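Local coordinates for secreted protein (Kutzneria albida DSM 43870, PDB 5M6Q) that acts as a microbial transglutaminase, probably transferring the acyl group of protein glutamine side chains to amines, and enables highly site-specific protein labelling, at residues L63-G68 with V110-S115. Residues are numbered along the deposited sequence; the frame is centred on the assembly and turned at random.
Sequences LNLSFG and VKALPS. With MES (2-(N-morpholino)-ethanesulfonic acid), chain C.
The carboxamide of Asn64 turns one face to Lys111, whose CD stands over it toward the nitrogen end, 3.5 Å from ND2. Ala112 lies off the same face but near the oxygen end, with its CA 4.2 Å from Asn64 OD1. Beyond the nitrogen end, O1S of a bound MES lies close to the amide plane. Crossing the asparagine at about a right angle, the lysine chain bends at chi2 and chi3 until Lys111 NZ donates a hydrogen bond to MES O1S, 2.9 Å away. Asn64 ND2 also points its N-H at that oxygen, but the modelled separation is implausibly short and this bond's geometry doubtful. No hydrogen bond joins the segments directly; the sulfonate, probably from the crystallisation liquor, links them as modelled. Deeper in, the contact is apolar: Leu65 CD1 meets Ala112 CB at 3.8 Å, and Leu65 also touches Leu80 of helix 70-84. Asn108 donates a hydrogen bond to Asn64 O, a tie between the approach to edge strand 66-67 and the region of helix 109-112. The case illustrates a division of labour, a small apolar contact beneath a polar rim, where the lysine ammonium and amide N-H would offer an anion a favourable electrostatic setting.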
ATOM      1  N   LEU A  63       6.718  -4.372   0.966  1.00 21.37           N
ATOM      2  CA  LEU A  63       5.715  -5.282   1.507  1.00 29.83           C
ATOM      3  C   LEU A  63       6.083  -5.775   2.899  1.00 29.96           C
ATOM      4  O   LEU A  63       5.448  -6.688   3.420  1.00 26.16           O
ATOM      5  CB  LEU A  63       5.520  -6.466   0.558  1.00 20.66           C
ATOM      6  CG  LEU A  63       5.098  -6.035  -0.851  1.00 24.71           C
ATOM      7  CD1 LEU A  63       4.917  -7.240  -1.781  1.00 30.80           C
ATOM      8  CD2 LEU A  63       3.803  -5.222  -0.809  1.00 21.79           C
ATOM      9  N   ASN A  64       7.094  -5.133   3.487  1.00 25.72           N
ATOM     10  CA  ASN A  64       7.674  -5.508   4.785  1.00 32.62           C
ATOM     11  C   ASN A  64       6.656  -5.693   5.900  1.00 27.56           C
ATOM     12  O   ASN A  64       6.786  -6.578   6.740  1.00 21.88           O
ATOM     13  CB  ASN A  64       8.672  -4.432   5.259  1.00 28.61           C
ATOM     14  CG  ASN A  64       9.714  -4.098   4.227  1.00 34.51           C
ATOM     15  OD1 ASN A  64       9.934  -2.927   3.908  1.00 39.61           O
ATOM     16  ND2 ASN A  64      10.385  -5.122   3.710  1.00 40.04           N
ATOM     17  N   LEU A  65       5.690  -4.785   5.937  1.00 23.08           N
ATOM     18  CA  LEU A  65       4.729  -4.698   7.027  1.00 24.42           C
ATOM     19  C   LEU A  65       3.342  -4.922   6.463  1.00 22.50           C
ATOM     20  O   LEU A  65       2.579  -3.968   6.281  1.00 21.78           O
ATOM     21  CB  LEU A  65       4.806  -3.338   7.731  1.00 19.20           C
ATOM     22  CG  LEU A  65       6.103  -2.927   8.440  1.00 28.03           C
ATOM     23  CD1 LEU A  65       5.911  -1.555   9.079  1.00 26.57           C
ATOM     24  CD2 LEU A  65       6.586  -3.968   9.491  1.00 19.24           C
ATOM     25  N   SER A  66       3.033  -6.189   6.186  1.00 23.87           N
ATOM     26  CA  SER A  66       1.767  -6.579   5.556  1.00 24.79           C
ATOM     27  C   SER A  66       0.914  -7.377   6.525  1.00 22.37           C
ATOM     28  O   SER A  66       1.423  -8.251   7.218  1.00 20.96           O
ATOM     29  CB  SER A  66       2.011  -7.410   4.291  1.00 20.15           C
ATOM     30  OG  SER A  66       2.629  -6.638   3.282  1.00 21.69           O
ATOM     31  N   PHE A  67      -0.394  -7.124   6.523  1.00 20.92           N
ATOM     32  CA  PHE A  67      -1.280  -7.741   7.509  1.00 24.89           C
ATOM     33  C   PHE A  67      -2.579  -8.270   6.883  1.00 22.22           C
ATOM     34  O   PHE A  67      -3.026  -7.773   5.853  1.00 23.10           O
ATOM     35  CB  PHE A  67      -1.580  -6.724   8.625  1.00 20.38           C
ATOM     36  CG  PHE A  67      -0.345  -6.121   9.212  1.00 21.09           C
ATOM     37  CD1 PHE A  67       0.392  -6.812  10.164  1.00 23.31           C
ATOM     38  CD2 PHE A  67       0.110  -4.887   8.796  1.00 19.48           C
ATOM     39  CE1 PHE A  67       1.541  -6.270  10.699  1.00 19.58           C
ATOM     40  CE2 PHE A  67       1.267  -4.348   9.325  1.00 21.54           C
ATOM     41  CZ  PHE A  67       1.980  -5.034  10.274  1.00 23.52           C
ATOM     42  N   GLY A  68      -3.167  -9.286   7.516  1.00 24.33           N
ATOM     43  CA  GLY A  68      -4.385  -9.909   7.030  1.00 25.06           C
ATOM     44  C   GLY A  68      -5.617  -9.019   7.142  1.00 26.65           C
ATOM     45  O   GLY A  68      -6.587  -9.202   6.410  1.00 25.86           O
ATOM     46  N   VAL A 110      12.111  -2.437  11.699  1.00 25.38           N
ATOM     47  CA  VAL A 110      13.316  -1.618  11.622  1.00 32.43           C
ATOM     48  C   VAL A 110      13.671  -1.364  10.158  1.00 29.60           C
ATOM     49  O   VAL A 110      13.967  -0.243   9.765  1.00 40.29           O
ATOM     50  CB  VAL A 110      14.497  -2.269  12.384  1.00 34.41           C
ATOM     51  CG1 VAL A 110      15.755  -1.420  12.225  1.00 30.98           C
ATOM     52  CG2 VAL A 110      14.148  -2.441  13.861  1.00 32.72           C
ATOM     53  N   LYS A 111      13.615  -2.408   9.351  1.00 33.15           N
ATOM     54  CA  LYS A 111      13.881  -2.303   7.923  1.00 36.40           C
ATOM     55  C   LYS A 111      12.933  -1.316   7.211  1.00 37.01           C
ATOM     56  O   LYS A 111      13.292  -0.721   6.188  1.00 34.59           O
ATOM     57  CB  LYS A 111      13.773  -3.695   7.291  1.00 39.49           C
ATOM     58  CG  LYS A 111      14.323  -3.805   5.878  1.00 51.97           C
ATOM     59  CD  LYS A 111      13.580  -4.858   5.042  1.00 50.34           C
ATOM     60  CE  LYS A 111      13.931  -6.280   5.456  1.00 55.54           C
ATOM     61  NZ  LYS A 111      13.385  -7.306   4.503  1.00 57.55           N
ATOM     62  N   ALA A 112      11.726  -1.144   7.754  1.00 33.66           N
ATOM     63  CA  ALA A 112      10.695  -0.334   7.100  1.00 30.99           C
ATOM     64  C   ALA A 112      11.059   1.142   7.064  1.00 33.86           C
ATOM     65  O   ALA A 112      10.626   1.859   6.174  1.00 33.53           O
ATOM     66  CB  ALA A 112       9.351  -0.522   7.787  1.00 26.57           C
ATOM     67  N   LEU A 113      11.860   1.598   8.025  1.00 27.84           N
ATOM     68  CA  LEU A 113      12.306   2.987   8.026  1.00 31.05           C
ATOM     69  C   LEU A 113      13.332   3.289   6.931  1.00 33.48           C
ATOM     70  O   LEU A 113      14.355   2.615   6.827  1.00 38.28           O
ATOM     71  CB  LEU A 113      12.910   3.343   9.382  1.00 28.44           C
ATOM     72  CG  LEU A 113      13.338   4.794   9.595  1.00 28.69           C
ATOM     73  CD1 LEU A 113      12.144   5.664   9.957  1.00 26.61           C
ATOM     74  CD2 LEU A 113      14.411   4.850  10.677  1.00 27.03           C
ATOM     75  N   PRO A 114      13.065   4.314   6.105  1.00 38.10           N
ATOM     76  CA  PRO A 114      14.133   4.775   5.212  1.00 38.36           C
ATOM     77  C   PRO A 114      15.112   5.709   5.929  1.00 36.63           C
ATOM     78  O   PRO A 114      14.788   6.868   6.141  1.00 37.38           O
ATOM     79  CB  PRO A 114      13.376   5.507   4.104  1.00 33.94           C
ATOM     80  CG  PRO A 114      12.108   5.977   4.767  1.00 35.70           C
ATOM     81  CD  PRO A 114      11.763   4.938   5.796  1.00 34.53           C
ATOM     82  N   SER A 115      16.290   5.201   6.279  1.00 37.09           N
ATOM     83  CA  SER A 115      17.296   5.961   7.040  1.00 41.94           C
ATOM     84  C   SER A 115      17.686   7.326   6.463  1.00 35.27           C
ATOM     85  O   SER A 115      17.999   8.244   7.215  1.00 40.49           O
ATOM     86  CB  SER A 115      18.566   5.122   7.191  1.00 44.04           C
ATOM     87  OG  SER A 115      18.248   3.862   7.747  1.00 59.92           O
TER
HETATM   88  O1  MES C 301      10.297  -8.657  -3.392  1.00 48.91           O
HETATM   89  C2  MES C 301      11.250  -8.182  -2.442  1.00 54.70           C
HETATM   90  C3  MES C 301      11.167  -8.991  -1.148  1.00 57.19           C
HETATM   91  N4  MES C 301       9.779  -8.971  -0.708  1.00 45.93           N
HETATM   92  C5  MES C 301       8.738  -9.347  -1.662  1.00 47.69           C
HETATM   93  C6  MES C 301       8.955  -8.518  -2.922  1.00 44.64           C
HETATM   94  C7  MES C 301       9.526  -9.284   0.689  1.00 45.26           C
HETATM   95  C8  MES C 301      10.031  -8.115   1.538  1.00 45.24           C
HETATM   96  S   MES C 301       9.856  -8.532   3.146  1.00 50.47           S
HETATM   97  O1S MES C 301      10.524  -7.528   4.021  1.00 39.54           O
HETATM   98  O2S MES C 301       8.413  -8.608   3.466  1.00 46.72           O
HETATM   99  O3S MES C 301      10.416  -9.888   3.375  1.00 49.38           O